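Local coordinates for regulatory protein YycH-like domain-containing protein (Eubacterium rectale, PDB 5COZ) that is of unknown function but is probably a membrane-attached lipoprotein with a regulatory role related to that of YycH, at residues G132-S137 and N196-P201; S139-Y144 and T211-M216; T156-M161 and L192-T197. All blocks are in the same frame, centred on the assembly; numbering follows the deposited sequence. Where two conformers were deposited one is given.

Interaction 1: residues G132-S137 and N196-P201; sequences GKLAVS and NTLIFP
Asn196 reaches the last turn of helix 130-137 through its side-chain amide. Its ND2 gives a hydrogen bond to Ala135 O at 3.0 Å, nearly straight at 162°. The acceptor lies close to the plane of the Asn196 amide, while the nitrogen stands 18° off the carbonyl plane of Ala135. Because CG is anti to the backbone N (chi1 -174°), the amide extends from the loop toward the helix. The other half of the amide is used too, OD1 accepting from Phe141 N, so both ends of the group are satisfied and its flip is fixed. Leu198 follows, and here the contact turns apolar. Its CB does not aim straight at the helix, but the branch ending in CD1 swings in to meet Leu134 CB at 3.9 Å. Next along, Phe200 contributes its backbone more than its ring: Leu134 CD2 approaches Phe200 O at 4.1 Å, a van der Waals contact at the exposed end of the interface. Leu134 thus lies against the loop with its CB at Leu198 and one methyl near Phe200. Ala138, just past the helix, adds backbone hydrogen bonds with Ile199 and Phe200. The end of the helix lies between the loop linking strands 188-192 and 211-220 and strand 211-220 itself, where Ala135 touches Thr211 and Val136 touches Val213.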
loop_
_atom_site.group_PDB
_atom_site.type_symbol
_atom_site.label_atom_id
_atom_site.label_comp_id
_atom_site.label_asym_id
_atom_site.label_seq_id
_atom_site.Cartn_x
_atom_site.Cartn_y
_atom_site.Cartn_z
ATOM N N GLY A 132 2.391 -19.501 3.570
ATOM C CA GLY A 132 2.280 -18.052 3.397
ATOM C C GLY A 132 2.062 -17.676 1.943
ATOM O O GLY A 132 1.197 -16.867 1.612
ATOM N N LYS A 133 2.841 -18.288 1.061
ATOM C CA LYS A 133 2.680 -18.124 -0.388
ATOM C C LYS A 133 1.220 -18.407 -0.810
ATOM O O LYS A 133 0.602 -17.586 -1.499
ATOM C CB LYS A 133 3.628 -19.082 -1.131
ATOM C CG LYS A 133 3.572 -18.896 -2.645
ATOM C CD LYS A 133 4.562 -19.803 -3.358
ATOM C CE LYS A 133 3.951 -21.062 -3.858
ATOM N NZ LYS A 133 4.856 -21.749 -4.821
ATOM N N LEU A 134 0.671 -19.555 -0.379
ATOM C CA LEU A 134 -0.688 -19.893 -0.798
ATOM C C LEU A 134 -1.737 -18.991 -0.150
ATOM O O LEU A 134 -2.701 -18.616 -0.819
ATOM C CB LEU A 134 -1.003 -21.346 -0.530
ATOM C CG LEU A 134 -0.071 -22.389 -1.209
ATOM C CD1 LEU A 134 -0.637 -23.750 -1.054
ATOM C CD2 LEU A 134 0.132 -22.119 -2.717
ATOM N N ALA A 135 -1.541 -18.602 1.124
ATOM C CA ALA A 135 -2.499 -17.699 1.758
ATOM C C ALA A 135 -2.564 -16.338 1.083
ATOM O O ALA A 135 -3.654 -15.814 0.854
ATOM C CB ALA A 135 -2.154 -17.505 3.228
ATOM N N VAL A 136 -1.391 -15.752 0.767
ATOM C CA VAL A 136 -1.407 -14.393 0.260
ATOM C C VAL A 136 -1.487 -14.317 -1.268
ATOM O O VAL A 136 -2.002 -13.320 -1.775
ATOM C CB VAL A 136 -0.152 -13.638 0.809
ATOM C CG1 VAL A 136 -0.107 -12.180 0.346
ATOM C CG2 VAL A 136 -0.101 -13.720 2.335
ATOM N N SER A 137 -1.085 -15.367 -1.993
ATOM C CA SER A 137 -1.058 -15.233 -3.454
ATOM C C SER A 137 -1.755 -16.356 -4.245
ATOM O O SER A 137 -1.790 -16.288 -5.479
ATOM C CB SER A 137 0.390 -15.081 -3.931
ATOM O OG SER A 137 1.170 -16.244 -3.725
ATOM N N ASN A 196 -10.950 -16.494 3.228
ATOM C CA ASN A 196 -9.857 -16.470 2.271
ATOM C C ASN A 196 -9.761 -17.838 1.579
ATOM O O ASN A 196 -8.847 -18.625 1.864
ATOM C CB ASN A 196 -8.532 -16.115 2.960
ATOM C CG ASN A 196 -7.419 -15.937 1.973
ATOM O OD1 ASN A 196 -7.613 -15.361 0.889
ATOM N ND2 ASN A 196 -6.238 -16.435 2.303
ATOM N N THR A 197 -10.729 -18.134 0.695
ATOM C CA THR A 197 -10.803 -19.429 0.017
ATOM C C THR A 197 -9.523 -19.756 -0.724
ATOM O O THR A 197 -9.007 -18.898 -1.457
ATOM C CB THR A 197 -11.979 -19.422 -0.976
ATOM O OG1 THR A 197 -13.100 -18.771 -0.373
ATOM C CG2 THR A 197 -12.351 -20.850 -1.479
ATOM N N LEU A 198 -8.988 -20.962 -0.517
ATOM C CA LEU A 198 -7.811 -21.410 -1.235
ATOM C C LEU A 198 -8.266 -21.769 -2.663
ATOM O O LEU A 198 -9.081 -22.674 -2.842
ATOM C CB LEU A 198 -7.125 -22.572 -0.518
ATOM C CG LEU A 198 -5.872 -23.174 -1.207
ATOM C CD1 LEU A 198 -4.740 -22.141 -1.373
ATOM C CD2 LEU A 198 -5.343 -24.327 -0.415
ATOM N N ILE A 199 -7.809 -21.001 -3.658
ATOM C CA ILE A 199 -8.248 -21.195 -5.042
ATOM C C ILE A 199 -7.277 -22.078 -5.807
ATOM O O ILE A 199 -7.726 -22.917 -6.600
ATOM C CB ILE A 199 -8.482 -19.836 -5.761
ATOM C CG1 ILE A 199 -9.497 -18.958 -4.981
ATOM C CG2 ILE A 199 -8.975 -20.058 -7.219
ATOM C CD1 ILE A 199 -9.617 -17.505 -5.459
ATOM N N PHE A 200 -5.965 -21.914 -5.580
ATOM C CA PHE A 200 -4.977 -22.681 -6.323
ATOM C C PHE A 200 -4.077 -23.526 -5.408
ATOM O O PHE A 200 -2.879 -23.245 -5.284
ATOM C CB PHE A 200 -4.153 -21.748 -7.236
ATOM C CG PHE A 200 -4.995 -20.945 -8.205
ATOM C CD1 PHE A 200 -5.546 -21.540 -9.335
ATOM C CD2 PHE A 200 -5.247 -19.595 -7.982
ATOM C CE1 PHE A 200 -6.338 -20.800 -10.221
ATOM C CE2 PHE A 200 -6.032 -18.852 -8.874
ATOM C CZ PHE A 200 -6.577 -19.462 -9.985
ATOM N N PRO A 201 -4.592 -24.637 -4.826
ATOM C CA PRO A 201 -3.707 -25.503 -4.039
ATOM C C PRO A 201 -2.668 -26.154 -4.960
ATOM O O PRO A 201 -2.900 -26.264 -6.169
ATOM C CB PRO A 201 -4.670 -26.536 -3.429
ATOM C CG PRO A 201 -5.812 -26.588 -4.377
ATOM C CD PRO A 201 -5.965 -25.188 -4.889
#

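Interaction 2: residues S139-Y144 and T211-M216; sequences SKFGTY and TYVFFM
The rings of Phe141 and Phe215 meet at 4.1 Å between Phe141 CZ and Phe215 CE1, with Phe215 CE1 at the edge of the Phe141 ring and near its plane. Seen from Phe215, Phe141 CZ arrives obliquely. Thr143 CA sits in plane at the edge of the Phe215 ring, and Thr143 CB comes in obliquely, 3.9 Å from Phe215 CZ; the two side chains cross at about a right angle. The same ring edge also runs past the Thr143 backbone, with Phe215 CE2 3.9 Å from Thr143 O. Val213 CG1 approaches the Phe141 ring obliquely, 4.1 Å from Phe141 CZ. Phe141, with CG anti to the backbone N (chi1 -179°), stretches out from the loop to meet Val213 and Phe215 coming from the opposite direction. The rings of Tyr190 and His243 also meet Phe215. With the Phe215 ring cut back to an alanine, Phe141 CZ and Thr143 CB are likely to lose their shared aromatic partner, leaving a gap between loop and strand. No hydrogen bond joins the two segments. Tyr212 and Phe214 pack on helix 165-178, while Val213 and Phe215 receive the loop, the alternation expected of an inner strand of an antiparallel sheet, here flanked by strands 188-192 and 244-249.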
loop_
_atom_site.group_PDB
_atom_site.type_symbol
_atom_site.label_atom_id
_atom_site.label_comp_id
_atom_site.label_asym_id
_atom_site.label_seq_id
_atom_site.Cartn_x
_atom_site.Cartn_y
_atom_site.Cartn_z
ATOM N N SER A 139 -5.033 -17.502 -3.078
ATOM C CA SER A 139 -6.340 -17.554 -2.460
ATOM C C SER A 139 -7.199 -16.353 -2.875
ATOM O O SER A 139 -6.826 -15.639 -3.811
ATOM C CB SER A 139 -6.165 -17.625 -0.934
ATOM O OG SER A 139 -5.413 -18.784 -0.590
ATOM N N LYS A 140 -8.339 -16.122 -2.210
ATOM C CA LYS A 140 -9.260 -15.042 -2.562
ATOM C C LYS A 140 -8.639 -13.658 -2.305
ATOM O O LYS A 140 -8.955 -12.688 -3.020
ATOM C CB LYS A 140 -10.580 -15.208 -1.783
ATOM C CG LYS A 140 -11.773 -14.488 -2.392
ATOM C CD LYS A 140 -13.056 -14.815 -1.629
ATOM C CE LYS A 140 -14.240 -14.007 -2.094
ATOM N NZ LYS A 140 -14.802 -14.525 -3.372
ATOM N N PHE A 141 -7.767 -13.561 -1.280
ATOM C CA PHE A 141 -7.136 -12.291 -0.957
ATOM C C PHE A 141 -6.202 -11.862 -2.078
ATOM O O PHE A 141 -5.468 -12.679 -2.635
ATOM C CB PHE A 141 -6.354 -12.418 0.366
ATOM C CG PHE A 141 -5.673 -11.156 0.832
ATOM C CD1 PHE A 141 -6.406 -10.127 1.402
ATOM C CD2 PHE A 141 -4.308 -10.972 0.646
ATOM C CE1 PHE A 141 -5.777 -8.963 1.861
ATOM C CE2 PHE A 141 -3.676 -9.800 1.099
ATOM C CZ PHE A 141 -4.421 -8.806 1.692
ATOM N N GLY A 142 -6.182 -10.556 -2.327
ATOM C CA GLY A 142 -5.295 -9.949 -3.313
ATOM C C GLY A 142 -4.819 -8.625 -2.758
ATOM O O GLY A 142 -5.535 -7.974 -1.991
ATOM N N THR A 143 -3.597 -8.234 -3.101
ATOM C CA THR A 143 -3.000 -7.044 -2.536
ATOM C C THR A 143 -3.227 -5.775 -3.359
ATOM O O THR A 143 -2.808 -4.722 -2.881
ATOM C CB THR A 143 -1.480 -7.241 -2.370
ATOM O OG1 THR A 143 -0.905 -7.438 -3.664
ATOM C CG2 THR A 143 -1.131 -8.436 -1.449
ATOM N N TYR A 144 -3.754 -5.863 -4.599
ATOM C CA TYR A 144 -3.857 -4.685 -5.461
ATOM C C TYR A 144 -5.130 -3.911 -5.245
ATOM O O TYR A 144 -6.225 -4.476 -5.196
ATOM C CB TYR A 144 -3.785 -5.081 -6.944
ATOM C CG TYR A 144 -2.445 -5.645 -7.347
ATOM C CD1 TYR A 144 -2.147 -6.993 -7.163
ATOM C CD2 TYR A 144 -1.481 -4.839 -7.937
ATOM C CE1 TYR A 144 -0.891 -7.505 -7.489
ATOM C CE2 TYR A 144 -0.228 -5.342 -8.281
ATOM C CZ TYR A 144 0.058 -6.677 -8.067
ATOM O OH TYR A 144 1.299 -7.164 -8.427
ATOM N N THR A 211 -4.418 -16.597 8.838
ATOM C CA THR A 211 -3.256 -15.727 8.680
ATOM C C THR A 211 -3.646 -14.274 8.865
ATOM O O THR A 211 -4.695 -13.843 8.370
ATOM C CB THR A 211 -2.710 -15.946 7.240
ATOM O OG1 THR A 211 -2.338 -17.324 7.069
ATOM C CG2 THR A 211 -1.507 -15.071 6.902
ATOM N N TYR A 212 -2.820 -13.519 9.594
ATOM C CA TYR A 212 -2.960 -12.065 9.636
ATOM C C TYR A 212 -2.075 -11.476 8.553
ATOM O O TYR A 212 -0.939 -11.940 8.411
ATOM C CB TYR A 212 -2.447 -11.497 10.962
ATOM C CG TYR A 212 -3.296 -11.718 12.179
ATOM C CD1 TYR A 212 -4.577 -11.167 12.271
ATOM C CD2 TYR A 212 -2.789 -12.385 13.285
ATOM C CE1 TYR A 212 -5.335 -11.297 13.428
ATOM C CE2 TYR A 212 -3.528 -12.496 14.461
ATOM C CZ TYR A 212 -4.799 -11.943 14.532
ATOM O OH TYR A 212 -5.531 -12.078 15.693
ATOM N N VAL A 213 -2.524 -10.452 7.840
ATOM C CA VAL A 213 -1.682 -9.755 6.866
ATOM C C VAL A 213 -1.654 -8.288 7.230
ATOM O O VAL A 213 -2.700 -7.629 7.206
ATOM C CB VAL A 213 -2.158 -9.943 5.409
ATOM C CG1 VAL A 213 -1.332 -9.078 4.436
ATOM C CG2 VAL A 213 -2.084 -11.410 4.992
ATOM N N PHE A 214 -0.468 -7.769 7.544
ATOM C CA PHE A 214 -0.326 -6.338 7.750
ATOM C C PHE A 214 0.211 -5.675 6.531
ATOM O O PHE A 214 1.121 -6.200 5.889
ATOM C CB PHE A 214 0.663 -6.040 8.887
ATOM C CG PHE A 214 0.072 -6.377 10.224
ATOM C CD1 PHE A 214 0.203 -7.657 10.763
ATOM C CD2 PHE A 214 -0.551 -5.400 10.982
ATOM C CE1 PHE A 214 -0.344 -7.960 12.019
ATOM C CE2 PHE A 214 -1.122 -5.708 12.225
ATOM C CZ PHE A 214 -1.006 -6.985 12.734
ATOM N N PHE A 215 -0.321 -4.485 6.239
ATOM C CA PHE A 215 0.270 -3.563 5.291
ATOM C C PHE A 215 0.868 -2.454 6.090
ATOM O O PHE A 215 0.155 -1.766 6.803
ATOM C CB PHE A 215 -0.727 -2.956 4.271
ATOM C CG PHE A 215 -1.191 -3.794 3.115
ATOM C CD1 PHE A 215 -0.975 -5.175 3.090
ATOM C CD2 PHE A 215 -1.839 -3.207 2.038
ATOM C CE1 PHE A 215 -1.469 -5.958 2.022
ATOM C CE2 PHE A 215 -2.289 -3.980 0.958
ATOM C CZ PHE A 215 -2.097 -5.340 0.954
HETATM N N MSE A 216 2.183 -2.300 5.971
HETATM C CA MSE A 216 2.884 -1.164 6.574
HETATM C C MSE A 216 3.360 -0.282 5.455
HETATM O O MSE A 216 3.494 -0.731 4.321
HETATM C CB MSE A 216 4.025 -1.610 7.461
HETATM C CG MSE A 216 3.569 -2.733 8.355
HETATM SE SE MSE A 216 4.971 -3.402 9.426
HETATM C CE MSE A 216 4.683 -2.393 10.712
#

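Interaction 3: residues T156-M161 and L192-T197; sequences TDKQLM and LDDKNT
Charge carries most of this contact: Lys158 NZ and Asp193 OD2 form a salt bridge, hydrogen-bonded at 2.8 Å through the anti lone pair of the oxygen. The lysine chain is fully extended from a CG anti to the backbone N (chi1 -178°), and its methylenes skim the same oxygen, Lys158 CD lying 3.3 Å from Asp193 OD2. Asp194 adds a more distant opposite charge, with OD1 4.2 Å from Lys158 NZ, beyond salt-bridge range. Apolar contact is slight: Leu160 CD2 lies 4.2 Å from Asp193 CB, the two side chains crossing at about a right angle on the buried side. Local hydrogen bonds shape both partners. Asp193 OD1 accepts from Lys195 N at 3.1 Å, the donor standing 60° out of the carboxylate plane, so the carboxylate serves its own turn with one oxygen and Lys158 with the other. On the opposing segment Lys158 N is held by Thr156 OG1 in an ST turn, and Tyr212 OH hydrogen-bonds Leu160 N. Asn196 N bonds back to Asp193 O at 2.8 Å, closing a type I beta turn. This is an Asx turn built into a beta turn just after strand 188-192, near the bound sodium ion: the site has Gln208 and Asp210, and the side chain of Asp194 lies about 4 Å from the metal.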
loop_
_atom_site.group_PDB
_atom_site.type_symbol
_atom_site.label_atom_id
_atom_site.label_comp_id
_atom_site.label_asym_id
_atom_site.label_seq_id
_atom_site.Cartn_x
_atom_site.Cartn_y
_atom_site.Cartn_z
ATOM N N THR A 156 -11.155 -6.561 8.943
ATOM C CA THR A 156 -12.144 -6.717 10.015
ATOM C C THR A 156 -11.469 -6.689 11.377
ATOM O O THR A 156 -10.241 -6.685 11.453
ATOM C CB THR A 156 -12.875 -8.074 9.850
ATOM O OG1 THR A 156 -12.014 -9.106 10.347
ATOM C CG2 THR A 156 -13.314 -8.373 8.396
ATOM N N ASP A 157 -12.278 -6.724 12.461
ATOM C CA ASP A 157 -11.757 -6.733 13.833
ATOM C C ASP A 157 -11.645 -8.152 14.390
ATOM O O ASP A 157 -11.395 -8.297 15.592
ATOM C CB ASP A 157 -12.697 -5.926 14.759
ATOM C CG ASP A 157 -12.996 -4.525 14.252
ATOM O OD1 ASP A 157 -12.035 -3.812 13.874
ATOM O OD2 ASP A 157 -14.198 -4.147 14.220
ATOM N N LYS A 158 -11.828 -9.183 13.544
ATOM C CA LYS A 158 -11.741 -10.561 14.047
ATOM C C LYS A 158 -10.354 -10.836 14.654
ATOM O O LYS A 158 -9.327 -10.411 14.131
ATOM C CB LYS A 158 -12.039 -11.572 12.923
ATOM C CG LYS A 158 -12.026 -13.039 13.380
ATOM C CD LYS A 158 -12.536 -13.976 12.327
ATOM C CE LYS A 158 -12.422 -15.424 12.785
ATOM N NZ LYS A 158 -13.071 -16.335 11.817
ATOM N N GLN A 159 -10.349 -11.514 15.796
ATOM C CA GLN A 159 -9.118 -11.919 16.458
ATOM C C GLN A 159 -8.903 -13.385 16.199
ATOM O O GLN A 159 -9.764 -14.191 16.554
ATOM C CB GLN A 159 -9.207 -11.667 17.982
ATOM C CG GLN A 159 -9.663 -10.249 18.333
ATOM C CD GLN A 159 -8.583 -9.250 18.038
ATOM O OE1 GLN A 159 -7.452 -9.367 18.538
ATOM N NE2 GLN A 159 -8.881 -8.318 17.127
ATOM N N LEU A 160 -7.790 -13.745 15.578
ATOM C CA LEU A 160 -7.495 -15.157 15.319
ATOM C C LEU A 160 -7.089 -15.818 16.616
ATOM O O LEU A 160 -6.803 -15.118 17.602
ATOM C CB LEU A 160 -6.449 -15.316 14.231
ATOM C CG LEU A 160 -6.889 -14.716 12.879
ATOM C CD1 LEU A 160 -5.734 -14.734 11.887
ATOM C CD2 LEU A 160 -8.115 -15.479 12.288
HETATM N N MSE A 161 -7.118 -17.153 16.666
HETATM C CA MSE A 161 -6.936 -17.799 17.951
HETATM C C MSE A 161 -5.495 -18.043 18.381
HETATM O O MSE A 161 -5.283 -18.294 19.574
HETATM C CB MSE A 161 -7.705 -19.107 17.993
HETATM C CG MSE A 161 -9.202 -18.865 18.140
HETATM SE SE MSE A 161 -10.196 -20.477 18.547
HETATM C CE MSE A 161 -10.239 -21.137 16.783
ATOM N N LEU A 192 -7.155 -13.134 7.217
ATOM C CA LEU A 192 -7.335 -14.166 6.201
ATOM C C LEU A 192 -7.725 -15.468 6.900
ATOM O O LEU A 192 -6.890 -16.342 7.173
ATOM C CB LEU A 192 -6.055 -14.309 5.372
ATOM C CG LEU A 192 -5.815 -13.289 4.237
ATOM C CD1 LEU A 192 -5.832 -11.829 4.716
ATOM C CD2 LEU A 192 -4.497 -13.591 3.559
ATOM N N ASP A 193 -9.012 -15.555 7.242
ATOM C CA ASP A 193 -9.569 -16.744 7.887
ATOM C C ASP A 193 -10.245 -17.622 6.797
ATOM O O ASP A 193 -9.867 -17.528 5.624
ATOM C CB ASP A 193 -10.565 -16.319 8.985
ATOM C CG ASP A 193 -11.780 -15.541 8.487
ATOM O OD1 ASP A 193 -11.804 -15.175 7.299
ATOM O OD2 ASP A 193 -12.712 -15.325 9.281
ATOM N N ASP A 194 -11.276 -18.420 7.146
ATOM C CA ASP A 194 -11.924 -19.289 6.152
ATOM C C ASP A 194 -12.502 -18.514 4.950
ATOM O O ASP A 194 -12.711 -19.126 3.904
ATOM C CB ASP A 194 -13.021 -20.117 6.812
ATOM C CG ASP A 194 -14.136 -19.268 7.349
ATOM O OD1 ASP A 194 -13.947 -18.658 8.403
ATOM O OD2 ASP A 194 -15.170 -19.146 6.665
ATOM N N LYS A 195 -12.750 -17.187 5.095
ATOM C CA LYS A 195 -13.277 -16.367 3.981
ATOM C C LYS A 195 -12.217 -16.248 2.878
ATOM O O LYS A 195 -12.544 -15.973 1.718
ATOM C CB LYS A 195 -13.696 -14.973 4.458
ATOM C CG LYS A 195 -14.818 -14.948 5.493
ATOM C CD LYS A 195 -16.088 -15.692 5.062
ATOM C CE LYS A 195 -17.197 -15.545 6.080
ATOM N NZ LYS A 195 -16.866 -16.214 7.377
ATOM N N ASN A 196 -10.950 -16.494 3.228
ATOM C CA ASN A 196 -9.857 -16.470 2.271
ATOM C C ASN A 196 -9.761 -17.838 1.579
ATOM O O ASN A 196 -8.847 -18.625 1.864
ATOM C CB ASN A 196 -8.532 -16.115 2.960
ATOM C CG ASN A 196 -7.419 -15.937 1.973
ATOM O OD1 ASN A 196 -7.613 -15.361 0.889
ATOM N ND2 ASN A 196 -6.238 -16.435 2.303
ATOM N N THR A 197 -10.729 -18.134 0.695
ATOM C CA THR A 197 -10.803 -19.429 0.017
ATOM C C THR A 197 -9.523 -19.756 -0.724
ATOM O O THR A 197 -9.007 -18.898 -1.457
ATOM C CB THR A 197 -11.979 -19.422 -0.976
ATOM O OG1 THR A 197 -13.100 -18.771 -0.373
ATOM C CG2 THR A 197 -12.351 -20.850 -1.479
#

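How the interactions relate
All three contacts gather around strands 188-192 and 211-220 and the loop between them. Interaction 2 lies deepest, its centre about 10 Å from the centre of the chain, and is wholly van der Waals packing. Interactions 1 and 3, their centres each about 20 Å from that point, share Asn196 and Thr197: the former is buried and mixes an amide hydrogen bond with leucine packing, the latter is partly exposed and rests mainly on a salt bridge. Interactions 1 and 2 are tied by Ser139 OG with Leu134 O and by Asn196 OD1 with Phe141 N, interactions 2 and 3 by Thr211 O with Leu192 N. Only the two outer contacts have a polar link between their segments.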